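Putative transcriptional regulator (Salmonella typhimurium, PDB 1YYV) probably acts as a dimeric DNA-binding transcription regulator of the HxlR family, built on a winged helix-turn-helix fold, although its own function has not been established. Local coordinates at residues S25-V28 and L29-T33; E114-L117 and P118-L121; S69-A72 and L73-G77. All coordinates share one frame; numbering follows the deposited sequence.

Contact 1 of 3, residues S25-V28 and L29-T33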
loop_
_atom_site.group_PDB
_atom_site.type_symbol
_atom_site.label_atom_id
_atom_site.label_comp_id
_atom_site.label_asym_id
_atom_site.label_seq_id
_atom_site.Cartn_x
_atom_site.Cartn_y
_atom_site.Cartn_z
ATOM N N SER A 25 -6.837 2.510 10.591
ATOM C CA SER A 25 -5.892 1.653 9.862
ATOM C C SER A 25 -5.814 2.051 8.387
ATOM O O SER A 25 -4.788 1.822 7.722
ATOM C CB SER A 25 -6.276 0.164 9.996
ATOM O OG SER A 25 -7.625 -0.039 9.592
ATOM N N ARG A 26 -6.913 2.619 7.875
ATOM C CA ARG A 26 -6.969 3.133 6.488
ATOM C C ARG A 26 -5.973 4.290 6.260
ATOM O O ARG A 26 -5.354 4.389 5.221
ATOM C CB ARG A 26 -8.368 3.576 6.169
ATOM C CG ARG A 26 -9.292 2.423 5.895
ATOM C CD ARG A 26 -10.703 2.911 5.587
ATOM N NE ARG A 26 -11.545 1.767 5.234
ATOM C CZ ARG A 26 -12.731 1.861 4.646
ATOM N NH1 ARG A 26 -13.229 3.051 4.336
ATOM N NH2 ARG A 26 -13.425 0.764 4.379
ATOM N N GLU A 27 -5.795 5.111 7.274
ATOM C CA GLU A 27 -4.829 6.183 7.238
ATOM C C GLU A 27 -3.389 5.689 7.304
ATOM O O GLU A 27 -2.554 6.099 6.516
ATOM C CB GLU A 27 -5.102 7.137 8.406
ATOM C CG GLU A 27 -6.230 8.041 8.127
ATOM C CD GLU A 27 -5.926 8.928 6.925
ATOM O OE1 GLU A 27 -6.819 9.073 6.046
ATOM O OE2 GLU A 27 -4.783 9.470 6.852
ATOM N N VAL A 28 -3.105 4.810 8.254
ATOM C CA VAL A 28 -1.817 4.108 8.294
ATOM C C VAL A 28 -1.524 3.425 6.969
ATOM O O VAL A 28 -0.437 3.527 6.457
ATOM C CB VAL A 28 -1.776 3.080 9.429
ATOM C CG1 VAL A 28 -0.409 2.316 9.451
ATOM C CG2 VAL A 28 -2.172 3.762 10.779
ATOM N N LEU A 29 -2.499 2.754 6.394
ATOM C CA LEU A 29 -2.302 2.104 5.093
ATOM C C LEU A 29 -1.931 3.107 3.986
ATOM O O LEU A 29 -1.013 2.871 3.252
ATOM C CB LEU A 29 -3.519 1.258 4.728
ATOM C CG LEU A 29 -3.571 0.808 3.280
ATOM C CD1 LEU A 29 -2.693 -0.415 3.084
ATOM C CD2 LEU A 29 -5.017 0.578 2.823
ATOM N N LYS A 30 -2.648 4.227 3.915
ATOM C CA LYS A 30 -2.316 5.327 3.032
ATOM C C LYS A 30 -0.863 5.851 3.252
ATOM O O LYS A 30 -0.073 6.006 2.293
ATOM C CB LYS A 30 -3.331 6.478 3.217
ATOM C CG LYS A 30 -3.076 7.615 2.221
ATOM C CD LYS A 30 -3.977 8.877 2.356
ATOM C CE LYS A 30 -4.914 9.018 1.127
ATOM N NZ LYS A 30 -5.314 10.444 0.654
ATOM N N HIS A 31 -0.500 6.132 4.497
ATOM C CA HIS A 31 0.863 6.628 4.741
ATOM C C HIS A 31 1.948 5.680 4.258
ATOM O O HIS A 31 2.944 6.134 3.701
ATOM C CB HIS A 31 1.088 6.998 6.213
ATOM C CG HIS A 31 0.117 8.031 6.710
ATOM N ND1 HIS A 31 -0.185 8.203 8.053
ATOM C CD2 HIS A 31 -0.628 8.942 6.036
ATOM C CE1 HIS A 31 -1.055 9.190 8.176
ATOM N NE2 HIS A 31 -1.357 9.636 6.970
ATOM N N VAL A 32 1.764 4.373 4.454
ATOM C CA VAL A 32 2.892 3.440 4.217
ATOM C C VAL A 32 2.927 2.960 2.771
ATOM O O VAL A 32 3.884 2.313 2.318
ATOM C CB VAL A 32 2.980 2.262 5.288
ATOM C CG1 VAL A 32 2.872 2.806 6.706
ATOM C CG2 VAL A 32 1.921 1.150 5.050
ATOM N N THR A 33 1.868 3.258 2.032
ATOM C CA THR A 33 1.834 2.797 0.661
ATOM C C THR A 33 1.654 3.908 -0.376
ATOM O O THR A 33 1.528 3.606 -1.576
ATOM C CB THR A 33 0.786 1.698 0.460
ATOM O OG1 THR A 33 -0.482 2.186 0.875
ATOM C CG2 THR A 33 1.157 0.404 1.219
#
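Leu29 leans back on Ser25 one turn earlier: its N donates to Ser25 O at 2.8 Å, and its CB packs against that same oxygen. Lys30 repeats the step, its N bonding to Arg26 O at 3.0 Å while CB sits between the carbonyl oxygens of Arg26 and Glu27. The lysine chain runs extended as far as CD, bends at chi3 and chi4, and leads away from the preceding turn.

His31 N takes Glu27 O in a fairly straight bond (2.9 Å, N-H...O angle 167°), and the His31 ring then folds back over that carbonyl. With CG anti to the carbonyl carbon and beside the backbone N (chi1 -58°), the imidazole lies with Glu27 O 3.3 Å above the centre of one face. Glu27 bends at chi2 so that its carboxylate comes up to the far end of the ring, OE2 standing 3.4 Å from NE2, with the carboxylate plane turned 72° from the imidazole. On the other nitrogen, ND1 is hydrogen-bonded to Asp76 OD2. An acid near each nitrogen would tend to favour a protonated imidazole.

Val32 N closes on Val28 O at 3.1 Å, and the CG1 methyls of the two valines meet at 4.3 Å, a loose apolar contact one turn apart. At Thr33 the helix ends, and the side-chain OG1 donates to Leu29 O from above the carbonyl plane.

Helix 25-33 touches both helix 66-76 and the second subunit: His31 rests on Ala72 and Val32 on Leu73 of helix 66-76, both valines reach Phe78 just before strand 79-84, and Arg26, Val28 and Thr33 face the second subunit, where Thr33 meets its own counterpart.

Contact 2 of 3, residues E114-L117 and P118-L121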
loop_
_atom_site.group_PDB
_atom_site.type_symbol
_atom_site.label_atom_id
_atom_site.label_comp_id
_atom_site.label_asym_id
_atom_site.label_seq_id
_atom_site.Cartn_x
_atom_site.Cartn_y
_atom_site.Cartn_z
ATOM N N GLU A 114 8.172 -5.459 -8.571
ATOM C CA GLU A 114 9.319 -5.228 -9.450
ATOM C C GLU A 114 9.699 -6.520 -10.212
ATOM O O GLU A 114 9.962 -6.504 -11.399
ATOM C CB GLU A 114 10.487 -4.671 -8.638
ATOM C CG GLU A 114 10.186 -3.335 -7.916
ATOM C CD GLU A 114 11.313 -2.900 -6.949
ATOM O OE1 GLU A 114 11.839 -3.767 -6.189
ATOM O OE2 GLU A 114 11.664 -1.686 -6.924
ATOM N N LEU A 115 9.638 -7.647 -9.517
ATOM C CA LEU A 115 9.947 -8.971 -10.047
ATOM C C LEU A 115 8.905 -9.554 -11.012
ATOM O O LEU A 115 9.267 -10.272 -11.944
ATOM C CB LEU A 115 10.120 -9.888 -8.834
ATOM C CG LEU A 115 10.533 -11.359 -8.714
ATOM C CD1 LEU A 115 11.094 -12.022 -9.982
ATOM C CD2 LEU A 115 11.571 -11.379 -7.591
ATOM N N ASN A 116 7.614 -9.282 -10.792
ATOM C CA ASN A 116 6.562 -9.882 -11.629
ATOM C C ASN A 116 5.951 -8.905 -12.623
ATOM O O ASN A 116 4.931 -9.198 -13.265
ATOM C CB ASN A 116 5.466 -10.551 -10.779
ATOM C CG ASN A 116 5.950 -11.825 -10.093
ATOM O OD1 ASN A 116 5.684 -12.934 -10.553
ATOM N ND2 ASN A 116 6.663 -11.664 -8.997
ATOM N N LEU A 117 6.580 -7.743 -12.733
ATOM C CA LEU A 117 6.149 -6.694 -13.653
ATOM C C LEU A 117 5.976 -7.166 -15.115
ATOM O O LEU A 117 4.932 -6.912 -15.720
ATOM C CB LEU A 117 7.075 -5.471 -13.538
ATOM C CG LEU A 117 6.740 -4.229 -14.371
ATOM C CD1 LEU A 117 5.424 -3.609 -13.883
ATOM C CD2 LEU A 117 7.887 -3.203 -14.344
ATOM N N PRO A 118 6.990 -7.854 -15.692
ATOM C CA PRO A 118 6.837 -8.286 -17.092
ATOM C C PRO A 118 5.580 -9.121 -17.400
ATOM O O PRO A 118 4.985 -8.939 -18.457
ATOM C CB PRO A 118 8.124 -9.078 -17.363
ATOM C CG PRO A 118 9.128 -8.426 -16.447
ATOM C CD PRO A 118 8.324 -8.203 -15.173
ATOM N N GLN A 119 5.193 -10.023 -16.501
ATOM C CA GLN A 119 3.960 -10.780 -16.669
ATOM C C GLN A 119 2.722 -9.875 -16.558
ATOM O O GLN A 119 1.740 -10.080 -17.276
ATOM C CB GLN A 119 3.880 -11.926 -15.665
ATOM C CG GLN A 119 2.819 -12.973 -16.016
ATOM C CD GLN A 119 2.750 -14.097 -14.982
ATOM O OE1 GLN A 119 3.691 -14.279 -14.178
ATOM N NE2 GLN A 119 1.624 -14.837 -14.970
ATOM N N VAL A 120 2.781 -8.868 -15.683
ATOM C CA VAL A 120 1.704 -7.870 -15.573
ATOM C C VAL A 120 1.606 -7.000 -16.824
ATOM O O VAL A 120 0.537 -6.833 -17.379
ATOM C CB VAL A 120 1.835 -6.964 -14.300
ATOM C CG1 VAL A 120 0.867 -5.750 -14.380
ATOM C CG2 VAL A 120 1.619 -7.786 -13.027
ATOM N N LEU A 121 2.726 -6.450 -17.255
ATOM C CA LEU A 121 2.798 -5.711 -18.525
ATOM C C LEU A 121 2.387 -6.550 -19.741
ATOM O O LEU A 121 1.729 -6.043 -20.637
ATOM C CB LEU A 121 4.196 -5.123 -18.744
ATOM C CG LEU A 121 4.584 -4.059 -17.725
ATOM C CD1 LEU A 121 5.843 -3.323 -18.206
ATOM C CD2 LEU A 121 3.427 -3.099 -17.464
#
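Leu117 and Leu121 meet on one side of helix 107-121, a turn apart. CD1 of Leu117 lies 4.0 Å from CG of Leu121, and the Leu121 methyl CD1 comes as near to Leu117 CG, so the two branched ends lie across each other in contact. Their first torsions differ: Leu117 has CG anti to the backbone N (chi1 -177°), which swings its branch forward along the helix, whereas Leu121 has CG anti to the carbonyl carbon (chi1 -65°), which turns its branch back. The same pair is joined through the backbone, Leu121 N reaching Leu117 O at 2.7 Å in an almost linear bond of 172°.

Next to them stands Pro118. Its CD packs on Leu117 CB at 3.4 Å and stands 4.5 Å from Glu114 O, the carbonyl that an N-H here would have bonded. The proline nitrogen carries no hydrogen; the helix is kinked here, and neither Pro118 N nor Gln119 N bonds to the turn before. Regular bonding resumes with Val120 N, which reaches Asn116 O in the carbonyl plane at 3.3 Å; Val120 CG2 packs on that oxygen too.

Further out, Asn116 ND2 is hydrogen-bonded to Trp112 O, which holds the amide against the preceding turn. Glu114 OE2 accepts a bond from Leu18 N of the second subunit, Leu117 packs on Gly16 there, and Val120 packs on Val28 of that subunit.

The chemistry is thus mostly apolar, with a break in the backbone ladder at the proline. Leucine packing and the two later N-H...O=C bonds carry the helix past the kink, and its buried residues, Leu117 and Val120, are turned into the dimer interface.

Contact 3 of 3, residues S69-A72 and L73-G77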
loop_
_atom_site.group_PDB
_atom_site.type_symbol
_atom_site.label_atom_id
_atom_site.label_comp_id
_atom_site.label_asym_id
_atom_site.label_seq_id
_atom_site.Cartn_x
_atom_site.Cartn_y
_atom_site.Cartn_z
ATOM N N SER A 69 5.220 13.283 4.000
ATOM C CA SER A 69 5.356 11.832 4.276
ATOM C C SER A 69 6.207 11.533 5.492
ATOM O O SER A 69 5.830 10.717 6.337
ATOM C CB SER A 69 5.906 11.018 3.084
ATOM O OG SER A 69 5.492 11.569 1.851
ATOM N N LEU A 70 7.352 12.200 5.603
ATOM C CA LEU A 70 8.270 11.925 6.704
ATOM C C LEU A 70 7.580 12.199 8.008
ATOM O O LEU A 70 7.738 11.447 8.973
ATOM C CB LEU A 70 9.561 12.769 6.585
ATOM C CG LEU A 70 10.614 12.202 5.622
ATOM C CD1 LEU A 70 11.607 13.253 5.268
ATOM C CD2 LEU A 70 11.299 10.962 6.245
ATOM N N GLN A 71 6.825 13.287 8.042
ATOM C CA GLN A 71 6.042 13.628 9.215
ATOM C C GLN A 71 4.900 12.636 9.588
ATOM O O GLN A 71 4.734 12.310 10.763
ATOM C CB GLN A 71 5.456 15.034 9.082
ATOM C CG GLN A 71 4.535 15.356 10.263
ATOM C CD GLN A 71 4.649 16.777 10.683
ATOM O OE1 GLN A 71 3.861 17.633 10.244
ATOM N NE2 GLN A 71 5.662 17.073 11.524
ATOM N N ALA A 72 4.113 12.204 8.603
ATOM C CA ALA A 72 3.066 11.201 8.835
ATOM C C ALA A 72 3.664 9.874 9.331
ATOM O O ALA A 72 3.115 9.238 10.218
ATOM C CB ALA A 72 2.188 10.995 7.579
ATOM N N LEU A 73 4.811 9.486 8.788
ATOM C CA LEU A 73 5.478 8.258 9.204
ATOM C C LEU A 73 6.094 8.348 10.585
ATOM O O LEU A 73 6.115 7.348 11.310
ATOM C CB LEU A 73 6.522 7.813 8.168
ATOM C CG LEU A 73 6.016 7.380 6.772
ATOM C CD1 LEU A 73 7.174 7.135 5.761
ATOM C CD2 LEU A 73 5.144 6.130 6.865
ATOM N N GLU A 74 6.583 9.530 10.963
ATOM C CA GLU A 74 7.148 9.724 12.303
ATOM C C GLU A 74 6.078 9.698 13.388
ATOM O O GLU A 74 6.256 9.041 14.437
ATOM C CB GLU A 74 7.975 11.016 12.409
ATOM C CG GLU A 74 8.524 11.243 13.838
ATOM C CD GLU A 74 9.204 12.591 14.066
ATOM O OE1 GLU A 74 9.058 13.529 13.220
ATOM O OE2 GLU A 74 9.879 12.706 15.128
ATOM N N GLN A 75 4.956 10.380 13.144
ATOM C CA GLN A 75 3.903 10.391 14.154
ATOM C C GLN A 75 3.159 9.071 14.262
ATOM O O GLN A 75 2.548 8.817 15.305
ATOM C CB GLN A 75 2.979 11.634 14.124
ATOM C CG GLN A 75 2.356 11.980 12.796
ATOM C CD GLN A 75 2.068 13.489 12.647
ATOM O OE1 GLN A 75 2.763 14.332 13.224
ATOM N NE2 GLN A 75 1.062 13.824 11.825
ATOM N N ASP A 76 3.258 8.226 13.223
ATOM C CA ASP A 76 2.775 6.847 13.280
ATOM C C ASP A 76 3.708 5.975 14.129
ATOM O O ASP A 76 3.292 4.983 14.679
ATOM C CB ASP A 76 2.618 6.261 11.871
ATOM C CG ASP A 76 1.337 6.762 11.151
ATOM O OD1 ASP A 76 0.500 7.433 11.797
ATOM O OD2 ASP A 76 1.168 6.500 9.926
ATOM N N GLY A 77 4.974 6.363 14.256
ATOM C CA GLY A 77 5.891 5.643 15.135
ATOM C C GLY A 77 6.901 4.798 14.383
ATOM O O GLY A 77 7.530 3.894 14.978
HETATM O O HOH W 1 9.435 13.265 10.727
#
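Gln71 and Gln75 touch along the exposed side of helix 66-76, in a within-helix contact that runs to the helix's C-terminal cap. By the order of helices and strands this is probably the recognition helix of the winged helix-turn-helix, since it leads directly into wing strand 79-84. Gln75 has CG between its backbone N and carbonyl carbon (chi1 52°), which folds the chain back over Gln71 O, with CG only 3.1 Å from that oxygen. OE1 then reaches Gln71 CG at 3.6 Å, and the two amide planes are nearly parallel, 8° apart.

On the buried side, Leu73 CG packs over Ser69 O, the oxygen its own N bonds to at 2.9 Å; Leu70 and Leu73 both continue onto Ile40 and Leu79. A water links Leu70 O, weakly, to Glu74 OE1.

Asp76 N reaches Ala72 O at 3.2 Å, and that oxygen sits over the face of the Asp76 carboxylate, 3.2 Å from CG. Gly77 then stops the helix in a Schellman motif: with positive phi (106°) its N turns back to Glu74 O at 3.0 Å and, weakly, to Leu73 O.

A carbonyl oxygen over the carboxylate face would tend to concentrate negative charge at the helix end, which outside partners probably offset: OD2 already has His31 ND1, and OD1 forms a salt bridge with Arg124 NE of the second subunit.

From the N terminus, contact 1 comes first on helix 25-33, contact 3 follows on helix 66-76, and contact 2 lies on helix 107-121. Each closes a turn inside a single helix, so none encloses a long loop, and they run in series without nesting or crossing. Contacts 1 and 3 touch, their centres about 11 Å apart, bringing helix 25-33 against the helix that precedes the wing. Contact 2 stands apart, its nearest atoms about 13 Å from contact 1 and about 16 Å from contact 3. Dimerisation brings it back: Val120 of one subunit packs against Val28 and Asp76 of the other, tying the C-terminal helix to its partner's core.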